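Side-chain contacts in amidohydrolase (Xanthomonas campestris pv. campestris, PDB 4DZH), which probably removes an amino group from adenosine-type substrates such as 5'-methylthioadenosine, as a zinc-binding member of the amidohydrolase superfamily: residues 216-221 with 258-263; 244-249 with 271-276; 176-181 with 211-216; 154-159 with 368-373; 132-137 with 378-383. One frame throughout, in Å; residues are numbered along the deposited sequence.

How the contacts relate
Contacts 1 to 3 lie on the TIM barrel. Contacts 1 and 3 share Met216 on helix 208-221, their centres about 11 Å apart, and meet where Leu217 CD1 lies 3.6 Å from Phe178 CD1. Contact 2, about 18 Å from contact 1 between centres, joins helices 247-254 and 271-280, which flank strand 261-265 in the chain. Contacts 4 and 5, about 7 Å apart between centres, join barrel strands 156-163 and 133-139 to the loop at 368-373 and to strand 381-385; Arg156 NE to Asp380 OD2 (2.7 Å) links them. Contact 1 carries Leu221 of a zinc site shared with His185 and three waters, whereas the zinc bound by His79, His81, His228 and Asp316 lies outside all five.

Contact 1: 216-221 with 258-263; sequences MLADQL and NDRLIA. With ZN (zinc ion), chain H.
Arg260 reaches from a turn to the last part of helix 208-221 and lays its guanidinium against the backbone of Ala218 and Asp219. Ala218 O stands over the centre of the guanidinium face, 3.3 Å from Arg260 CZ, without forming a hydrogen bond. The chain of Arg260 is extended from CG to NE, which carries the flat group the full distance to the helix. Apolar contact is slight, with Ala218 CB 4.1 Å from Arg260 CD. As to charge, Asp219 OD1 lies 4.2 Å from Arg260 NH2, too long for a salt bridge; the stronger partner is Asp222, just beyond the helix segment, which pairs with Arg260 NH1. Within the turn, Asn258 OD1 accepts from Arg260 N at 3.2 Å, the donor standing above the carbonyl plane. This is an Asx turn laid over a type I beta turn. At the last residue of the helix segment, Leu221 O binds a zinc ion at 2.2 Å, together with three waters and His185. The arrangement thus joins helix 208-221 to the turn that leads into strand 261-265 of the TIM barrel, close to the zinc site of Leu221 and His185.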
# COMPACT_ATOMS: atom_id res chain seq x y z
N MET A 216 -29.62 -22.85 12.96
CA MET A 216 -31.07 -22.81 13.07
C MET A 216 -31.64 -21.39 13.04
O MET A 216 -32.59 -21.12 12.31
CB MET A 216 -31.53 -23.55 14.32
CG MET A 216 -33.02 -23.50 14.52
SD MET A 216 -33.48 -22.20 15.65
CE MET A 216 -32.93 -22.93 17.19
N LEU A 217 -31.04 -20.49 13.81
CA LEU A 217 -31.49 -19.10 13.88
C LEU A 217 -31.17 -18.31 12.62
O LEU A 217 -31.96 -17.45 12.23
CB LEU A 217 -30.93 -18.39 15.13
CG LEU A 217 -31.40 -18.97 16.48
CD1 LEU A 217 -30.72 -18.30 17.66
CD2 LEU A 217 -32.91 -18.82 16.61
N ALA A 218 -30.05 -18.60 11.97
CA ALA A 218 -29.75 -17.89 10.72
C ALA A 218 -30.78 -18.23 9.62
O ALA A 218 -31.16 -17.36 8.84
CB ALA A 218 -28.36 -18.21 10.26
N ASP A 219 -31.23 -19.48 9.55
CA ASP A 219 -32.33 -19.84 8.64
C ASP A 219 -33.65 -19.22 9.10
O ASP A 219 -34.34 -18.57 8.31
CB ASP A 219 -32.46 -21.36 8.52
CG ASP A 219 -33.74 -21.80 7.80
OD1 ASP A 219 -33.84 -21.61 6.56
OD2 ASP A 219 -34.66 -22.34 8.47
N GLN A 220 -33.99 -19.37 10.38
CA GLN A 220 -35.23 -18.81 10.93
C GLN A 220 -35.38 -17.29 10.76
O GLN A 220 -36.46 -16.78 10.46
CB GLN A 220 -35.34 -19.16 12.41
CG GLN A 220 -36.53 -18.58 13.14
CD GLN A 220 -36.52 -18.90 14.63
OE1 GLN A 220 -36.25 -20.03 15.04
NE2 GLN A 220 -36.80 -17.89 15.45
N LEU A 221 -34.30 -16.55 11.01
CA LEU A 221 -34.38 -15.09 11.02
C LEU A 221 -33.87 -14.49 9.72
O LEU A 221 -33.88 -13.26 9.55
CB LEU A 221 -33.59 -14.50 12.19
CG LEU A 221 -33.93 -15.06 13.56
CD1 LEU A 221 -32.90 -14.60 14.57
CD2 LEU A 221 -35.36 -14.64 14.00
N ASN A 258 -22.81 -23.10 3.16
CA ASN A 258 -24.00 -22.90 2.32
C ASN A 258 -24.03 -21.45 1.81
O ASN A 258 -23.07 -20.73 2.01
CB ASN A 258 -25.27 -23.26 3.08
CG ASN A 258 -25.39 -22.53 4.40
OD1 ASN A 258 -24.71 -21.53 4.62
ND2 ASN A 258 -26.26 -23.00 5.27
N ASP A 259 -25.14 -21.03 1.18
CA ASP A 259 -25.21 -19.67 0.63
C ASP A 259 -25.45 -18.56 1.66
O ASP A 259 -25.77 -17.43 1.29
CB ASP A 259 -26.21 -19.54 -0.52
CG ASP A 259 -27.63 -19.90 -0.12
OD1 ASP A 259 -27.92 -20.07 1.09
OD2 ASP A 259 -28.48 -19.99 -1.03
N ARG A 260 -25.30 -18.90 2.94
CA ARG A 260 -25.32 -17.88 4.01
C ARG A 260 -23.92 -17.59 4.56
O ARG A 260 -23.76 -16.64 5.33
CB ARG A 260 -26.17 -18.32 5.18
CG ARG A 260 -27.65 -18.46 4.88
CD ARG A 260 -28.45 -18.74 6.16
NE ARG A 260 -29.88 -18.86 5.87
CZ ARG A 260 -30.67 -17.83 5.60
NH1 ARG A 260 -30.18 -16.59 5.58
NH2 ARG A 260 -31.97 -18.03 5.36
N LEU A 261 -22.94 -18.41 4.23
CA LEU A 261 -21.62 -18.34 4.87
C LEU A 261 -20.71 -17.31 4.25
O LEU A 261 -20.42 -17.37 3.06
CB LEU A 261 -20.90 -19.69 4.85
CG LEU A 261 -19.55 -19.80 5.58
CD1 LEU A 261 -19.67 -19.43 7.09
CD2 LEU A 261 -18.90 -21.20 5.42
N ILE A 262 -20.22 -16.40 5.08
CA ILE A 262 -19.15 -15.49 4.69
C ILE A 262 -17.89 -15.97 5.39
O ILE A 262 -17.75 -15.80 6.61
CB ILE A 262 -19.47 -14.04 5.15
CG1 ILE A 262 -20.89 -13.62 4.73
CG2 ILE A 262 -18.39 -13.09 4.64
CD1 ILE A 262 -21.38 -12.30 5.40
N ALA A 263 -16.98 -16.61 4.65
CA ALA A 263 -15.81 -17.24 5.24
C ALA A 263 -14.61 -16.32 5.13
O ALA A 263 -14.12 -16.04 4.04
CB ALA A 263 -15.51 -18.56 4.50
ZN ZN H . -35.07 -11.44 9.63
O HOH W 1 -33.48 -10.77 8.34
O HOH W 2 -35.79 -9.62 8.86
O HOH W 3 -36.97 -12.55 9.92

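Contact 2: 244-249 with 271-276; sequences GQRPLA and EAEIHL
The guanidinium of Arg246 meets the carboxylate of Glu273 edge to edge, gripping it side-on with two nitrogens, one to each oxygen. Arg246 NE gives to Glu273 OE2 at 2.7 Å with a nearly straight bond (165°), and that oxygen lies in the guanidinium plane. Glu273 OE1 receives Arg246 NH2 on its syn lone pair, at 2.8 Å, but here the oxygen is tilted from the guanidinium plane. The two flat groups are not coplanar; their planes stand 37° apart. A bend at chi3 (67°) turns the end of the Arg246 chain, while Glu273 runs out straight beyond CG. Leu248 crosses the acid at a slant, its CD1 3.8 Å from Glu273 CD and 3.9 Å from Glu273 CG, so one apolar branch lies against the stem of the buried Glu273. Glu273 OE1 also accepts from the backbone N of Thr270, and this second bond would tend to fix the carboxylate's rotation. Arg246 occupies the N-cap position of helix 247-254, and the salt bridge therefore ties the start of that helix to the first turn of helix 271-280. Helix 233-243 borders the same site, its Val236 touching both Arg246 and Pro247, and strand 261-265 connects the two bridged helices along the chain.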
# COMPACT_ATOMS: atom_id res chain seq x y z
N GLY A 244 -10.90 -34.60 14.71
CA GLY A 244 -10.53 -35.60 13.73
C GLY A 244 -10.70 -35.17 12.29
O GLY A 244 -10.53 -35.97 11.38
N GLN A 245 -10.94 -33.87 12.09
CA GLN A 245 -11.45 -33.31 10.83
C GLN A 245 -10.88 -31.89 10.63
O GLN A 245 -10.73 -31.16 11.60
CB GLN A 245 -12.95 -33.07 11.01
CG GLN A 245 -13.83 -34.00 10.25
CD GLN A 245 -15.29 -33.72 10.47
OE1 GLN A 245 -15.72 -33.19 11.52
NE2 GLN A 245 -16.09 -34.08 9.48
N ARG A 246 -10.61 -31.48 9.39
CA ARG A 246 -10.32 -30.07 9.09
C ARG A 246 -11.55 -29.23 9.48
O ARG A 246 -12.67 -29.74 9.48
CB ARG A 246 -10.03 -29.84 7.60
CG ARG A 246 -8.75 -30.45 7.04
CD ARG A 246 -8.81 -30.48 5.50
NE ARG A 246 -8.77 -29.15 4.85
CZ ARG A 246 -7.66 -28.46 4.64
NH1 ARG A 246 -6.51 -28.97 5.08
NH2 ARG A 246 -7.69 -27.26 4.00
N PRO A 247 -11.36 -27.92 9.77
CA PRO A 247 -12.53 -27.15 10.22
C PRO A 247 -13.64 -27.08 9.15
O PRO A 247 -14.80 -27.18 9.52
CB PRO A 247 -11.96 -25.75 10.51
CG PRO A 247 -10.55 -26.00 10.87
CD PRO A 247 -10.10 -27.20 10.03
N LEU A 248 -13.30 -26.92 7.88
CA LEU A 248 -14.35 -26.86 6.87
C LEU A 248 -15.18 -28.16 6.84
O LEU A 248 -16.39 -28.13 6.64
CB LEU A 248 -13.79 -26.47 5.50
CG LEU A 248 -13.76 -24.96 5.22
CD1 LEU A 248 -12.89 -24.69 4.01
CD2 LEU A 248 -15.22 -24.46 5.08
N ALA A 249 -14.52 -29.30 7.05
CA ALA A 249 -15.22 -30.58 7.13
C ALA A 249 -16.21 -30.63 8.30
O ALA A 249 -17.36 -31.07 8.16
CB ALA A 249 -14.22 -31.73 7.21
N GLU A 271 -8.43 -27.85 -3.12
CA GLU A 271 -9.28 -27.67 -4.31
C GLU A 271 -10.72 -28.10 -4.08
O GLU A 271 -11.67 -27.36 -4.42
CB GLU A 271 -8.71 -28.34 -5.60
CG GLU A 271 -7.81 -27.46 -6.52
CD GLU A 271 -8.53 -26.32 -7.35
OE1 GLU A 271 -9.52 -26.56 -8.12
OE2 GLU A 271 -8.05 -25.16 -7.26
N ALA A 272 -10.89 -29.30 -3.51
CA ALA A 272 -12.17 -29.77 -3.00
C ALA A 272 -12.92 -28.65 -2.30
O ALA A 272 -14.09 -28.36 -2.60
CB ALA A 272 -11.92 -30.91 -2.01
N GLU A 273 -12.22 -27.99 -1.39
CA GLU A 273 -12.82 -26.88 -0.64
C GLU A 273 -13.25 -25.70 -1.51
O GLU A 273 -14.38 -25.16 -1.32
CB GLU A 273 -11.90 -26.48 0.51
CG GLU A 273 -11.93 -27.57 1.57
CD GLU A 273 -10.82 -27.49 2.58
OE1 GLU A 273 -9.85 -26.78 2.32
OE2 GLU A 273 -10.95 -28.15 3.65
N ILE A 274 -12.44 -25.40 -2.53
CA ILE A 274 -12.78 -24.34 -3.48
C ILE A 274 -14.07 -24.61 -4.19
O ILE A 274 -15.01 -23.78 -4.17
CB ILE A 274 -11.66 -24.07 -4.48
CG1 ILE A 274 -10.38 -23.63 -3.77
CG2 ILE A 274 -12.06 -22.98 -5.43
CD1 ILE A 274 -9.28 -23.33 -4.73
N HIS A 275 -14.16 -25.78 -4.80
CA HIS A 275 -15.38 -26.23 -5.47
C HIS A 275 -16.54 -26.44 -4.50
O HIS A 275 -17.71 -26.14 -4.84
CB HIS A 275 -15.09 -27.42 -6.41
CG HIS A 275 -14.14 -27.05 -7.50
ND1 HIS A 275 -14.54 -26.50 -8.69
CD2 HIS A 275 -12.78 -27.05 -7.53
CE1 HIS A 275 -13.49 -26.22 -9.43
NE2 HIS A 275 -12.40 -26.55 -8.75
N LEU A 276 -16.22 -26.85 -3.27
CA LEU A 276 -17.24 -26.87 -2.22
C LEU A 276 -17.89 -25.50 -2.06
O LEU A 276 -19.15 -25.39 -2.05
CB LEU A 276 -16.66 -27.35 -0.88
CG LEU A 276 -17.73 -27.55 0.22
CD1 LEU A 276 -18.87 -28.49 -0.24
CD2 LEU A 276 -17.13 -28.03 1.55

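Contact 3: 176-181 with 211-216; sequences EYFARA and FERVRM
Phe178 and Arg213 make the larger part of this helix-to-helix contact, the arginine lying across one face of the ring. The main interaction is a CH-pi contact: Arg213 CD sits 3.6 Å from the centroid of the Phe178 ring, only 13° from the ring normal. The rest of the arginine follows the ring along its length, with Arg213 CB 3.6 Å from Phe178 CZ at one end and Arg213 NE 3.6 Å from Phe178 CG at the other. Because CG of Arg213 is anti to the backbone N (chi1 -167°) and the chain then stays extended as far as NE, its methylenes sweep over the aromatic face before the charged group comes to lie near Phe178 CG and CB. The guanidinium is nearly parallel to that ring, 12° between planes, and Phe178 CD2 stands over the guanidinium face, offset toward the rim of that group. The charge itself is met by Asp175, which forms a salt bridge with Arg213 NH1 and would hold the guanidinium in place. Apolar packing comes at the ring's edge, where Val214 CG2 approaches Phe178 CE1 at 3.7 Å. Within the second helix, Glu212 and Arg215 form a two-pronged salt bridge. Phe178 and Val214 both rest on Ile163 of strand 156-163 and Phe198 of strand 194-200, so helices 174-188 and 208-221 pack side by side over neighbouring parallel strands of the TIM barrel.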
# COMPACT_ATOMS: atom_id res chain seq x y z
N GLU A 176 -27.20 -15.49 26.78
CA GLU A 176 -27.09 -14.05 26.65
C GLU A 176 -26.56 -13.67 25.26
O GLU A 176 -27.08 -12.73 24.68
CB GLU A 176 -26.26 -13.42 27.77
CG GLU A 176 -26.33 -11.89 27.84
CD GLU A 176 -25.59 -11.33 29.03
OE1 GLU A 176 -25.17 -12.14 29.90
OE2 GLU A 176 -25.42 -10.08 29.09
N TYR A 177 -25.59 -14.40 24.72
CA TYR A 177 -25.08 -14.04 23.40
C TYR A 177 -26.20 -14.14 22.38
O TYR A 177 -26.37 -13.27 21.52
CB TYR A 177 -23.90 -14.95 22.97
CG TYR A 177 -22.55 -14.53 23.57
CD1 TYR A 177 -21.84 -13.43 23.06
CD2 TYR A 177 -21.96 -15.27 24.62
CE1 TYR A 177 -20.61 -13.05 23.62
CE2 TYR A 177 -20.72 -14.91 25.16
CZ TYR A 177 -20.05 -13.81 24.66
OH TYR A 177 -18.82 -13.42 25.18
N PHE A 178 -26.97 -15.22 22.46
CA PHE A 178 -28.06 -15.37 21.50
C PHE A 178 -29.22 -14.39 21.76
O PHE A 178 -29.86 -13.97 20.80
CB PHE A 178 -28.51 -16.84 21.41
CG PHE A 178 -27.52 -17.73 20.67
CD1 PHE A 178 -27.51 -17.77 19.28
CD2 PHE A 178 -26.60 -18.51 21.37
CE1 PHE A 178 -26.61 -18.58 18.59
CE2 PHE A 178 -25.70 -19.35 20.69
CZ PHE A 178 -25.70 -19.40 19.31
N ALA A 179 -29.46 -14.00 23.02
CA ALA A 179 -30.53 -13.04 23.33
C ALA A 179 -30.15 -11.69 22.71
O ALA A 179 -30.97 -11.08 22.01
CB ALA A 179 -30.71 -12.89 24.83
N ARG A 180 -28.92 -11.24 22.95
CA ARG A 180 -28.42 -10.05 22.23
C ARG A 180 -28.54 -10.14 20.71
O ARG A 180 -28.91 -9.14 20.07
CB ARG A 180 -26.96 -9.69 22.57
CG ARG A 180 -26.60 -9.66 24.03
CD ARG A 180 -27.01 -8.41 24.71
NE ARG A 180 -25.93 -7.96 25.57
CZ ARG A 180 -25.79 -6.71 26.00
NH1 ARG A 180 -26.70 -5.79 25.67
NH2 ARG A 180 -24.75 -6.38 26.78
N ALA A 181 -28.14 -11.27 20.11
CA ALA A 181 -28.25 -11.42 18.66
C ALA A 181 -29.70 -11.23 18.22
O ALA A 181 -29.99 -10.48 17.28
CB ALA A 181 -27.71 -12.76 18.20
N PHE A 211 -22.82 -23.72 17.32
CA PHE A 211 -22.84 -23.68 15.85
C PHE A 211 -24.19 -24.17 15.36
O PHE A 211 -24.77 -23.64 14.40
CB PHE A 211 -21.70 -24.52 15.24
CG PHE A 211 -20.48 -23.72 14.90
CD1 PHE A 211 -20.56 -22.52 14.18
CD2 PHE A 211 -19.24 -24.16 15.31
CE1 PHE A 211 -19.42 -21.80 13.88
CE2 PHE A 211 -18.10 -23.45 15.02
CZ PHE A 211 -18.19 -22.26 14.29
N GLU A 212 -24.74 -25.18 16.03
CA GLU A 212 -26.04 -25.68 15.65
C GLU A 212 -27.10 -24.59 15.84
O GLU A 212 -28.01 -24.44 15.03
CB GLU A 212 -26.39 -26.90 16.50
CG GLU A 212 -27.88 -27.26 16.52
CD GLU A 212 -28.50 -27.45 15.13
OE1 GLU A 212 -27.78 -27.55 14.12
OE2 GLU A 212 -29.74 -27.49 15.06
N ARG A 213 -26.97 -23.83 16.92
CA ARG A 213 -27.94 -22.80 17.23
C ARG A 213 -27.85 -21.65 16.22
O ARG A 213 -28.87 -21.07 15.80
CB ARG A 213 -27.72 -22.31 18.66
CG ARG A 213 -28.85 -21.48 19.24
CD ARG A 213 -28.75 -21.40 20.79
NE ARG A 213 -29.74 -20.51 21.41
CZ ARG A 213 -29.71 -20.18 22.70
NH1 ARG A 213 -28.76 -20.66 23.51
NH2 ARG A 213 -30.63 -19.38 23.21
N VAL A 214 -26.63 -21.33 15.80
CA VAL A 214 -26.46 -20.33 14.75
C VAL A 214 -27.10 -20.81 13.44
O VAL A 214 -27.75 -20.04 12.73
CB VAL A 214 -24.97 -20.06 14.52
CG1 VAL A 214 -24.71 -19.36 13.16
CG2 VAL A 214 -24.42 -19.25 15.67
N ARG A 215 -26.90 -22.08 13.09
CA ARG A 215 -27.46 -22.57 11.84
C ARG A 215 -29.01 -22.43 11.86
O ARG A 215 -29.62 -21.94 10.89
CB ARG A 215 -27.08 -24.03 11.62
CG ARG A 215 -27.72 -24.65 10.40
CD ARG A 215 -27.82 -26.16 10.53
NE ARG A 215 -28.71 -26.50 11.63
CZ ARG A 215 -30.04 -26.41 11.58
NH1 ARG A 215 -30.62 -25.99 10.46
NH2 ARG A 215 -30.77 -26.71 12.64
N MET A 216 -29.62 -22.85 12.96
CA MET A 216 -31.07 -22.81 13.07
C MET A 216 -31.64 -21.39 13.04
O MET A 216 -32.59 -21.12 12.31
CB MET A 216 -31.53 -23.55 14.32
CG MET A 216 -33.02 -23.50 14.52
SD MET A 216 -33.48 -22.20 15.65
CE MET A 216 -32.93 -22.93 17.19

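Contact 4: 154-159 with 368-373; sequences GFRALV and DRIGSI
Arg156, at the start of strand 156-163 of the TIM barrel, meets Arg369 and Ile370 in the loop between helix 349-363 and strand 381-385. Its first torsion (chi1 -162°) sends the chain away from the backbone N, and a bend at chi3 then swings the guanidinium round so that one face receives a methyl of Ile370. With chi1 at 68°, Ile370 sets CG2 opposite its own carbonyl carbon, where it meets the arginine, while Ile370 CD1 reaches Arg156 CD at 3.8 Å; the two side chains run past each other in opposite directions. Arg369 is also bent at chi3, and in one of its two conformers its guanidinium stands 79° to that of Arg156, with the two NH1 atoms 3.4 Å apart. Asp380 offsets the charge of Arg156 through a salt bridge to NE, and Pro192 O accepts from NH1 of both arginines, weakly from Arg156. A water accepts from Arg156 NH2 at 3.0 Å. Over the guanidinium face, Ile370 CG2 lies 3.5 Å from Arg156 NE.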
# COMPACT_ATOMS: atom_id res chain seq x y z
N GLY A 154 -25.33 7.68 8.89
CA GLY A 154 -25.73 7.32 7.55
C GLY A 154 -24.80 6.39 6.79
O GLY A 154 -24.67 6.51 5.58
N PHE A 155 -24.17 5.44 7.49
CA PHE A 155 -23.13 4.63 6.91
C PHE A 155 -23.65 3.19 6.81
O PHE A 155 -24.28 2.73 7.75
CB PHE A 155 -21.86 4.72 7.78
CG PHE A 155 -20.64 4.10 7.15
CD1 PHE A 155 -20.42 2.71 7.18
CD2 PHE A 155 -19.71 4.90 6.52
CE1 PHE A 155 -19.30 2.16 6.56
CE2 PHE A 155 -18.58 4.35 5.87
CZ PHE A 155 -18.36 2.97 5.91
N ARG A 156 -23.45 2.53 5.66
CA ARG A 156 -24.06 1.22 5.45
C ARG A 156 -23.28 0.10 6.14
O ARG A 156 -22.05 0.07 6.11
CB ARG A 156 -24.16 0.94 3.95
CG ARG A 156 -25.16 -0.17 3.59
CD ARG A 156 -25.28 -0.30 2.08
NE ARG A 156 -25.68 0.96 1.48
CZ ARG A 156 -26.94 1.42 1.47
NH1 ARG A 156 -27.92 0.73 2.07
NH2 ARG A 156 -27.21 2.58 0.88
N ALA A 157 -24.00 -0.84 6.73
CA ALA A 157 -23.29 -1.92 7.42
C ALA A 157 -24.11 -3.18 7.53
O ALA A 157 -25.31 -3.15 7.82
CB ALA A 157 -22.92 -1.47 8.82
N LEU A 158 -23.40 -4.29 7.40
CA LEU A 158 -23.92 -5.59 7.88
C LEU A 158 -23.24 -5.78 9.23
O LEU A 158 -21.99 -5.83 9.29
CB LEU A 158 -23.51 -6.71 6.90
CG LEU A 158 -23.96 -8.12 7.35
CD1 LEU A 158 -25.48 -8.24 7.49
CD2 LEU A 158 -23.46 -9.20 6.38
N VAL A 159 -24.03 -5.80 10.30
CA VAL A 159 -23.48 -5.77 11.66
C VAL A 159 -23.62 -7.13 12.28
O VAL A 159 -24.72 -7.70 12.33
CB VAL A 159 -24.20 -4.72 12.53
CG1 VAL A 159 -23.69 -4.78 13.97
CG2 VAL A 159 -23.98 -3.33 11.96
N ASP A 368 -28.13 -6.71 -4.54
CA ASP A 368 -29.18 -6.09 -5.33
C ASP A 368 -29.32 -4.60 -5.10
O ASP A 368 -29.99 -3.90 -5.88
CB ASP A 368 -30.52 -6.79 -5.05
CG ASP A 368 -30.55 -8.22 -5.55
OD1 ASP A 368 -29.79 -8.55 -6.48
OD2 ASP A 368 -31.37 -9.01 -5.03
N ARG A 369 -28.65 -4.09 -4.07
CA ARG A 369 -28.82 -2.69 -3.70
C ARG A 369 -27.57 -1.81 -3.88
O ARG A 369 -27.69 -0.60 -4.10
CB ARG A 369 -29.37 -2.58 -2.26
CG ARG A 369 -30.82 -3.13 -2.10
CD ARG A 369 -31.39 -2.93 -0.68
NE ARG A 369 -31.82 -1.55 -0.42
CZ ARG A 369 -31.37 -0.82 0.60
NH1 ARG A 369 -30.48 -1.34 1.44
NH2 ARG A 369 -31.82 0.42 0.78
N ILE A 370 -26.39 -2.42 -3.80
CA ILE A 370 -25.14 -1.65 -3.97
C ILE A 370 -24.12 -2.40 -4.82
O ILE A 370 -24.32 -3.55 -5.21
CB ILE A 370 -24.46 -1.27 -2.61
CG1 ILE A 370 -23.94 -2.52 -1.90
CG2 ILE A 370 -25.43 -0.52 -1.67
CD1 ILE A 370 -23.25 -2.24 -0.55
N GLY A 371 -22.97 -1.77 -5.09
CA GLY A 371 -21.86 -2.50 -5.69
C GLY A 371 -21.64 -2.24 -7.17
O GLY A 371 -20.62 -2.66 -7.73
N SER A 372 -22.64 -1.62 -7.82
CA SER A 372 -22.48 -1.24 -9.22
C SER A 372 -23.33 -0.01 -9.48
O SER A 372 -24.20 0.32 -8.67
CB SER A 372 -22.91 -2.39 -10.13
OG SER A 372 -24.22 -2.81 -9.79
N ILE A 373 -23.01 0.72 -10.55
CA ILE A 373 -23.75 1.93 -10.90
C ILE A 373 -24.77 1.53 -11.95
O ILE A 373 -24.50 1.56 -13.16
CB ILE A 373 -22.83 3.08 -11.40
CG1 ILE A 373 -21.65 3.25 -10.41
CG2 ILE A 373 -23.65 4.37 -11.57
CD1 ILE A 373 -20.75 4.47 -10.71
O HOH W 4 -30.10 2.92 1.70

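Contact 5: 132-137 with 378-383; sequences GTTCVN and QADLVC
Thr134, Val382 and Asp380 carry most of the buried surface, with Gly132 at the end of the interface. Val382 lies against the glycine: its CG2 is 3.5 Å from Gly132 O, and its CG1 is 4.1 Å from Gly132 CA. The nearness of Val382 leaves little space for a side chain on Gly132. Independently, the positive phi of Gly132 marks it as the C' residue of the Schellman motif that ends helix 114-130. Thr134 CG2 then touches Val382 CG2 at 4.2 Å, extending the apolar patch. The threonine hydroxyl takes the position between the backbone N and the carbonyl carbon (chi1 51°) and faces Asp380, although Thr134 OG1 comes only to 4.1 Å from Asp380 CB. Direct contact between the two polar groups is replaced by a water, 2.6 Å from Thr134 OG1, which donates to Asp380 OD2 at 2.7 Å. The same carboxylate has other partners: OD2 pairs with Arg156 in a salt bridge, and OD1 accepts from the backbone N of Ala416. Strands 133-139 and 381-385 both pair with strand 69-80, and here meet each other directly without hydrogen bonds. Chemically, the contact divides into an apolar half built on Val382 and a polar half in which a buried carboxylate is held by an arginine, a backbone amide and a water, consistent with a charged Asp380 kept in one orientation.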
# COMPACT_ATOMS: atom_id res chain seq x y z
N GLY A 132 -12.95 6.48 0.76
CA GLY A 132 -13.89 5.96 -0.24
C GLY A 132 -14.53 4.62 0.08
O GLY A 132 -15.10 3.99 -0.84
N THR A 133 -14.51 4.21 1.35
CA THR A 133 -15.27 3.01 1.76
C THR A 133 -16.62 3.46 2.29
O THR A 133 -16.71 4.40 3.14
CB THR A 133 -14.52 2.25 2.86
OG1 THR A 133 -13.34 1.68 2.31
CG2 THR A 133 -15.40 1.08 3.46
N THR A 134 -17.70 2.80 1.83
CA THR A 134 -19.07 3.24 2.14
C THR A 134 -19.94 2.17 2.84
O THR A 134 -21.10 2.44 3.25
CB THR A 134 -19.84 3.65 0.86
OG1 THR A 134 -19.74 2.60 -0.13
CG2 THR A 134 -19.24 4.91 0.28
N CYS A 135 -19.36 0.98 3.01
CA CYS A 135 -20.09 -0.14 3.62
C CYS A 135 -19.09 -1.07 4.32
O CYS A 135 -17.98 -1.26 3.81
CB CYS A 135 -20.78 -0.91 2.49
SG CYS A 135 -21.96 -2.21 3.03
N VAL A 136 -19.52 -1.66 5.46
CA VAL A 136 -18.66 -2.60 6.16
C VAL A 136 -19.44 -3.83 6.52
O VAL A 136 -20.69 -3.81 6.56
CB VAL A 136 -18.12 -2.04 7.50
CG1 VAL A 136 -17.11 -1.01 7.22
CG2 VAL A 136 -19.26 -1.48 8.40
N ASN A 137 -18.66 -4.90 6.75
CA ASN A 137 -19.16 -6.14 7.34
C ASN A 137 -18.48 -6.19 8.70
O ASN A 137 -17.34 -6.69 8.83
CB ASN A 137 -18.69 -7.31 6.50
CG ASN A 137 -19.30 -8.62 6.95
OD1 ASN A 137 -20.34 -8.67 7.62
ND2 ASN A 137 -18.70 -9.70 6.50
N GLN A 378 -28.91 1.79 -4.84
CA GLN A 378 -28.65 2.92 -3.95
C GLN A 378 -27.44 3.71 -4.41
O GLN A 378 -26.47 3.15 -4.94
CB GLN A 378 -28.36 2.39 -2.54
CG GLN A 378 -29.54 1.66 -1.88
CD GLN A 378 -30.70 2.59 -1.56
OE1 GLN A 378 -30.58 3.48 -0.72
NE2 GLN A 378 -31.83 2.36 -2.21
N ALA A 379 -27.51 5.02 -4.22
CA ALA A 379 -26.47 5.93 -4.68
C ALA A 379 -25.32 6.00 -3.66
O ALA A 379 -25.13 7.01 -3.01
CB ALA A 379 -27.03 7.30 -4.93
N ASP A 380 -24.62 4.88 -3.52
CA ASP A 380 -23.36 4.82 -2.75
C ASP A 380 -22.22 4.97 -3.78
O ASP A 380 -21.89 4.01 -4.51
CB ASP A 380 -23.22 3.48 -2.05
CG ASP A 380 -24.24 3.25 -0.90
OD1 ASP A 380 -25.26 3.96 -0.76
OD2 ASP A 380 -23.96 2.31 -0.10
N LEU A 381 -21.63 6.15 -3.81
CA LEU A 381 -20.76 6.56 -4.92
C LEU A 381 -19.55 7.30 -4.39
O LEU A 381 -19.64 7.98 -3.35
CB LEU A 381 -21.51 7.50 -5.85
CG LEU A 381 -22.80 6.90 -6.42
CD1 LEU A 381 -23.62 7.96 -7.12
CD2 LEU A 381 -22.43 5.79 -7.37
N VAL A 382 -18.47 7.18 -5.14
CA VAL A 382 -17.19 7.83 -4.80
C VAL A 382 -16.57 8.49 -6.04
O VAL A 382 -16.49 7.86 -7.11
CB VAL A 382 -16.23 6.78 -4.20
CG1 VAL A 382 -14.84 7.44 -3.96
CG2 VAL A 382 -16.79 6.28 -2.88
N CYS A 383 -16.09 9.72 -5.85
CA CYS A 383 -15.29 10.43 -6.87
C CYS A 383 -13.83 10.31 -6.45
O CYS A 383 -13.49 10.67 -5.33
CB CYS A 383 -15.66 11.92 -6.92
SG CYS A 383 -17.15 12.21 -7.90
O HOH W 5 -21.66 0.84 -0.31